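Local structure of cell envelope-related transcriptional attenuator domain-containing protein (Streptococcus agalactiae, 3OKZ) at residues I50-E63 and A233-L246. The protein is of unknown function but belongs to the LytR/CpsA/Psr family, whose members are generally thought to attach anionic polymers to the bacterial cell envelope. Numbering follows the deposited sequence.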
loop_
_atom_site.group_PDB
_atom_site.type_symbol
_atom_site.label_atom_id
_atom_site.label_comp_id
_atom_site.label_asym_id
_atom_site.label_seq_id
_atom_site.Cartn_x
_atom_site.Cartn_y
_atom_site.Cartn_z
ATOM N N ILE A 50 11.471 -5.282 -4.501
ATOM C CA ILE A 50 12.140 -5.131 -5.800
ATOM C C ILE A 50 13.510 -5.777 -5.656
ATOM O O ILE A 50 14.292 -5.397 -4.776
ATOM C CB ILE A 50 12.360 -3.647 -6.203
ATOM C CG1 ILE A 50 11.040 -2.877 -6.169
ATOM C CG2 ILE A 50 12.953 -3.577 -7.603
ATOM C CD1 ILE A 50 11.074 -1.666 -5.257
ATOM N N ASN A 51 13.791 -6.764 -6.499
ATOM C CA ASN A 51 15.073 -7.460 -6.451
ATOM C C ASN A 51 15.750 -7.343 -7.804
ATOM O O ASN A 51 15.428 -8.082 -8.739
ATOM C CB ASN A 51 14.870 -8.929 -6.113
ATOM C CG ASN A 51 16.172 -9.640 -5.854
ATOM O OD1 ASN A 51 17.092 -9.583 -6.664
ATOM N ND2 ASN A 51 16.258 -10.317 -4.719
ATOM N N PRO A 52 16.711 -6.417 -7.924
ATOM C CA PRO A 52 17.440 -6.189 -9.176
ATOM C C PRO A 52 18.130 -7.448 -9.685
ATOM O O PRO A 52 18.293 -7.651 -10.892
ATOM C CB PRO A 52 18.425 -5.094 -8.792
ATOM C CG PRO A 52 18.726 -5.415 -7.359
ATOM C CD PRO A 52 17.348 -5.692 -6.809
ATOM N N LYS A 53 18.515 -8.291 -8.736
ATOM C CA LYS A 53 19.207 -9.540 -9.011
ATOM C C LYS A 53 18.289 -10.553 -9.702
ATOM O O LYS A 53 18.452 -10.830 -10.892
ATOM C CB LYS A 53 19.739 -10.097 -7.684
ATOM C CG LYS A 53 20.855 -11.110 -7.782
ATOM C CD LYS A 53 21.397 -11.438 -6.396
ATOM C CE LYS A 53 20.315 -12.012 -5.488
ATOM N NZ LYS A 53 20.835 -12.362 -4.138
ATOM N N THR A 54 17.324 -11.091 -8.956
ATOM C CA THR A 54 16.383 -12.080 -9.484
ATOM C C THR A 54 15.479 -11.471 -10.541
ATOM O O THR A 54 14.674 -12.177 -11.164
ATOM C CB THR A 54 15.477 -12.637 -8.395
ATOM O OG1 THR A 54 14.521 -11.635 -8.013
ATOM C CG2 THR A 54 16.302 -13.053 -7.188
ATOM N N ASN A 55 15.591 -10.153 -10.709
ATOM C CA ASN A 55 14.808 -9.424 -11.702
ATOM C C ASN A 55 13.300 -9.636 -11.508
ATOM O O ASN A 55 12.605 -10.094 -12.417
ATOM C CB ASN A 55 15.228 -9.893 -13.095
ATOM C CG ASN A 55 14.931 -8.879 -14.158
ATOM O OD1 ASN A 55 15.415 -7.752 -14.100
ATOM N ND2 ASN A 55 14.135 -9.270 -15.144
ATOM N N LYS A 56 12.791 -9.296 -10.328
ATOM C CA LYS A 56 11.377 -9.493 -10.051
ATOM C C LYS A 56 10.828 -8.507 -9.029
ATOM O O LYS A 56 11.575 -7.895 -8.265
ATOM C CB LYS A 56 11.154 -10.928 -9.565
ATOM C CG LYS A 56 9.692 -11.295 -9.286
ATOM C CD LYS A 56 9.538 -12.789 -8.950
ATOM C CE LYS A 56 10.395 -13.208 -7.752
ATOM N NZ LYS A 56 10.306 -14.665 -7.431
ATOM N N THR A 57 9.508 -8.362 -9.023
ATOM C CA THR A 57 8.838 -7.462 -8.095
ATOM C C THR A 57 7.551 -8.079 -7.560
ATOM O O THR A 57 6.835 -8.770 -8.283
ATOM C CB THR A 57 8.496 -6.127 -8.777
ATOM O OG1 THR A 57 9.702 -5.394 -9.010
ATOM C CG2 THR A 57 7.555 -5.299 -7.913
ATOM N N THR A 58 7.264 -7.829 -6.287
ATOM C CA THR A 58 6.046 -8.344 -5.677
ATOM C C THR A 58 5.349 -7.236 -4.912
ATOM O O THR A 58 6.002 -6.373 -4.321
ATOM C CB THR A 58 6.334 -9.469 -4.680
ATOM O OG1 THR A 58 6.852 -8.907 -3.463
ATOM C CG2 THR A 58 7.342 -10.458 -5.273
HETATM N N MSE A 59 4.022 -7.270 -4.922
HETATM C CA MSE A 59 3.222 -6.286 -4.210
HETATM C C MSE A 59 2.242 -6.960 -3.291
HETATM O O MSE A 59 1.401 -7.749 -3.726
HETATM C CB MSE A 59 2.431 -5.434 -5.175
HETATM C CG MSE A 59 3.262 -4.668 -6.152
HETATM SE SE MSE A 59 2.084 -3.530 -7.103
HETATM C CE MSE A 59 2.278 -1.965 -5.984
ATOM N N THR A 60 2.339 -6.637 -2.013
ATOM C CA THR A 60 1.426 -7.204 -1.049
ATOM C C THR A 60 0.560 -6.114 -0.397
ATOM O O THR A 60 1.050 -5.238 0.320
ATOM C CB THR A 60 2.209 -8.030 -0.010
ATOM O OG1 THR A 60 2.844 -9.122 -0.688
ATOM C CG2 THR A 60 1.283 -8.607 1.063
ATOM N N SER A 61 -0.734 -6.164 -0.699
ATOM C CA SER A 61 -1.702 -5.219 -0.154
ATOM C C SER A 61 -1.968 -5.616 1.294
ATOM O O SER A 61 -2.056 -6.802 1.617
ATOM C CB SER A 61 -3.003 -5.276 -0.965
ATOM O OG SER A 61 -2.782 -5.030 -2.349
ATOM N N LEU A 62 -2.109 -4.630 2.169
ATOM C CA LEU A 62 -2.326 -4.909 3.586
ATOM C C LEU A 62 -3.702 -4.446 4.037
ATOM O O LEU A 62 -3.955 -3.248 4.153
ATOM C CB LEU A 62 -1.238 -4.217 4.411
ATOM C CG LEU A 62 0.170 -4.352 3.813
ATOM C CD1 LEU A 62 1.205 -3.559 4.636
ATOM C CD2 LEU A 62 0.530 -5.823 3.746
ATOM N N GLU A 63 -4.577 -5.415 4.304
ATOM C CA GLU A 63 -5.957 -5.162 4.732
ATOM C C GLU A 63 -6.070 -4.183 5.893
ATOM O O GLU A 63 -5.636 -4.470 7.006
ATOM C CB GLU A 63 -6.628 -6.481 5.115
ATOM C CG GLU A 63 -8.045 -6.310 5.641
ATOM C CD GLU A 63 -8.891 -5.429 4.740
ATOM O OE1 GLU A 63 -9.027 -5.755 3.540
ATOM O OE2 GLU A 63 -9.420 -4.408 5.229
ATOM N N ALA A 233 18.544 1.211 -12.332
ATOM C CA ALA A 233 19.038 -0.133 -12.131
ATOM C C ALA A 233 17.901 -1.096 -11.814
ATOM O O ALA A 233 18.064 -2.308 -11.966
ATOM C CB ALA A 233 20.067 -0.152 -11.011
ATOM N N TYR A 234 16.749 -0.571 -11.387
ATOM C CA TYR A 234 15.621 -1.443 -11.048
ATOM C C TYR A 234 14.470 -1.410 -12.063
ATOM O O TYR A 234 13.470 -2.126 -11.917
ATOM C CB TYR A 234 15.085 -1.099 -9.659
ATOM C CG TYR A 234 16.128 -1.068 -8.557
ATOM C CD1 TYR A 234 16.992 0.015 -8.420
ATOM C CD2 TYR A 234 16.218 -2.104 -7.620
ATOM C CE1 TYR A 234 17.921 0.079 -7.370
ATOM C CE2 TYR A 234 17.141 -2.055 -6.569
ATOM C CZ TYR A 234 17.987 -0.954 -6.447
ATOM O OH TYR A 234 18.876 -0.868 -5.393
ATOM N N LYS A 235 14.632 -0.592 -13.101
ATOM C CA LYS A 235 13.623 -0.442 -14.151
ATOM C C LYS A 235 13.238 -1.765 -14.809
ATOM O O LYS A 235 12.090 -1.957 -15.206
ATOM C CB LYS A 235 14.113 0.545 -15.226
ATOM C CG LYS A 235 13.217 0.614 -16.471
ATOM C CD LYS A 235 13.979 1.140 -17.672
ATOM C CE LYS A 235 13.413 0.601 -18.981
ATOM N NZ LYS A 235 12.089 1.189 -19.347
ATOM N N ASP A 236 14.193 -2.677 -14.938
ATOM C CA ASP A 236 13.914 -3.968 -15.561
ATOM C C ASP A 236 13.109 -4.833 -14.606
ATOM O O ASP A 236 12.259 -5.612 -15.026
ATOM C CB ASP A 236 15.221 -4.678 -15.921
ATOM C CG ASP A 236 16.237 -3.740 -16.533
ATOM O OD1 ASP A 236 16.712 -2.831 -15.815
ATOM O OD2 ASP A 236 16.554 -3.901 -17.729
ATOM N N SER A 237 13.392 -4.684 -13.316
ATOM C CA SER A 237 12.716 -5.453 -12.280
ATOM C C SER A 237 11.223 -5.182 -12.264
ATOM O O SER A 237 10.420 -6.071 -11.966
ATOM C CB SER A 237 13.306 -5.125 -10.904
ATOM O OG SER A 237 14.650 -5.567 -10.820
ATOM N N LEU A 238 10.850 -3.950 -12.589
ATOM C CA LEU A 238 9.449 -3.565 -12.600
ATOM C C LEU A 238 8.694 -4.221 -13.760
ATOM O O LEU A 238 7.472 -4.129 -13.850
ATOM C CB LEU A 238 9.354 -2.041 -12.681
ATOM C CG LEU A 238 10.242 -1.325 -11.649
ATOM C CD1 LEU A 238 10.150 0.186 -11.821
ATOM C CD2 LEU A 238 9.826 -1.737 -10.242
ATOM N N GLU A 239 9.428 -4.910 -14.626
ATOM C CA GLU A 239 8.851 -5.563 -15.798
ATOM C C GLU A 239 7.982 -6.773 -15.467
ATOM O O GLU A 239 7.227 -7.245 -16.317
ATOM C CB GLU A 239 9.973 -5.999 -16.745
ATOM C CG GLU A 239 9.775 -5.646 -18.218
ATOM C CD GLU A 239 10.005 -4.172 -18.512
ATOM O OE1 GLU A 239 10.261 -3.835 -19.689
ATOM O OE2 GLU A 239 9.925 -3.349 -17.576
ATOM N N HIS A 240 8.106 -7.286 -14.246
ATOM C CA HIS A 240 7.323 -8.449 -13.820
ATOM C C HIS A 240 6.852 -8.313 -12.374
ATOM O O HIS A 240 7.658 -8.389 -11.443
ATOM C CB HIS A 240 8.154 -9.720 -13.956
ATOM C CG HIS A 240 8.921 -9.799 -15.235
ATOM N ND1 HIS A 240 10.162 -9.223 -15.391
ATOM C CD2 HIS A 240 8.604 -10.347 -16.431
ATOM C CE1 HIS A 240 10.578 -9.411 -16.630
ATOM N NE2 HIS A 240 9.652 -10.089 -17.282
ATOM N N ILE A 241 5.543 -8.142 -12.191
ATOM C CA ILE A 241 4.976 -7.960 -10.861
ATOM C C ILE A 241 4.026 -9.070 -10.416
ATOM O O ILE A 241 3.058 -9.383 -11.111
ATOM C CB ILE A 241 4.167 -6.641 -10.768
ATOM C CG1 ILE A 241 4.804 -5.542 -11.620
ATOM C CG2 ILE A 241 4.089 -6.189 -9.323
ATOM C CD1 ILE A 241 6.109 -5.028 -11.092
ATOM N N LYS A 242 4.299 -9.652 -9.252
ATOM C CA LYS A 242 3.435 -10.681 -8.686
ATOM C C LYS A 242 2.726 -9.988 -7.532
ATOM O O LYS A 242 3.377 -9.534 -6.599
ATOM C CB LYS A 242 4.247 -11.857 -8.141
ATOM C CG LYS A 242 4.666 -12.911 -9.163
ATOM C CD LYS A 242 5.580 -13.955 -8.493
ATOM C CE LYS A 242 5.964 -15.109 -9.419
ATOM N NZ LYS A 242 4.810 -16.012 -9.714
ATOM N N SER A 243 1.399 -9.904 -7.604
ATOM C CA SER A 243 0.592 -9.247 -6.572
ATOM C C SER A 243 -0.057 -10.210 -5.574
ATOM O O SER A 243 -0.596 -11.256 -5.951
ATOM C CB SER A 243 -0.500 -8.411 -7.231
ATOM O OG SER A 243 0.053 -7.586 -8.239
ATOM N N TYR A 244 -0.010 -9.841 -4.297
ATOM C CA TYR A 244 -0.598 -10.665 -3.250
ATOM C C TYR A 244 -1.414 -9.815 -2.293
ATOM O O TYR A 244 -1.165 -8.616 -2.142
ATOM C CB TYR A 244 0.485 -11.394 -2.454
ATOM C CG TYR A 244 1.471 -12.175 -3.292
ATOM C CD1 TYR A 244 2.453 -11.523 -4.042
ATOM C CD2 TYR A 244 1.424 -13.569 -3.333
ATOM C CE1 TYR A 244 3.362 -12.237 -4.811
ATOM C CE2 TYR A 244 2.327 -14.298 -4.100
ATOM C CZ TYR A 244 3.293 -13.628 -4.838
ATOM O OH TYR A 244 4.177 -14.349 -5.613
ATOM N N GLN A 245 -2.385 -10.448 -1.644
ATOM C CA GLN A 245 -3.248 -9.770 -0.688
ATOM C C GLN A 245 -3.151 -10.467 0.673
ATOM O O GLN A 245 -3.360 -11.674 0.789
ATOM C CB GLN A 245 -4.707 -9.778 -1.181
ATOM C CG GLN A 245 -5.721 -9.196 -0.178
ATOM C CD GLN A 245 -5.557 -7.704 0.056
ATOM O OE1 GLN A 245 -5.722 -6.902 -0.856
ATOM N NE2 GLN A 245 -5.233 -7.331 1.283
ATOM N N LEU A 246 -2.813 -9.698 1.699
ATOM C CA LEU A 246 -2.700 -10.228 3.050
ATOM C C LEU A 246 -4.083 -10.153 3.687
ATOM O O LEU A 246 -4.638 -9.067 3.838
ATOM C CB LEU A 246 -1.709 -9.384 3.846
ATOM C CG LEU A 246 -1.613 -9.707 5.334
ATOM C CD1 LEU A 246 -1.051 -11.114 5.515
ATOM C CD2 LEU A 246 -0.736 -8.674 6.015
#
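Strands 56-62 and 241-246 run parallel, their axes 4.5 Å apart and 18° askew, in the central mixed sheet of the LytR/CpsA/Psr domain. Thr57, Met59 and Ser61 each donate N-H and accept at C=O: Thr57 N bonds His240 O (3.0 Å) just ahead of the neighbouring strand, and Leu246 N makes a nearly straight bond to Ser61 O (3.0 Å) at the far end. On the other edge of 56-62 lies strand 41-51, joined to it by a tight turn with a G1 bulge, Asn55 and Lys56 both facing Asn51.

On the face toward helix 178-200, Ile241 lies alongside Thr57, its CD1 3.5 Å from Thr57 CG2; chi1 of -71° sets Thr57 OG1 beside the backbone N and CG2 anti to it. The CG2 branch of Ile241 meets Met59 CG at 3.6 Å; residue 59 is selenomethionine. Farther along, Gln245 folds back, its OE1 reaching Arg187 and its NE2 bonding Leu246 O from above the carbonyl plane.

On the opposite face, toward helix 264-277, Tyr244 presents its ring edge to Met59 O, while Arg273 makes a cation-pi contact with the ring. Leu62 CD2 meets Leu246 CD2 at 3.9 Å.

Ahead of strand 241-246, residues 233-240, with a 3-10 turn at 237-239, pack on the turn: Tyr234 lies alongside Pro52, and Ile50 CG2 comes crosswise to within 3.6 Å of Tyr234 CD2.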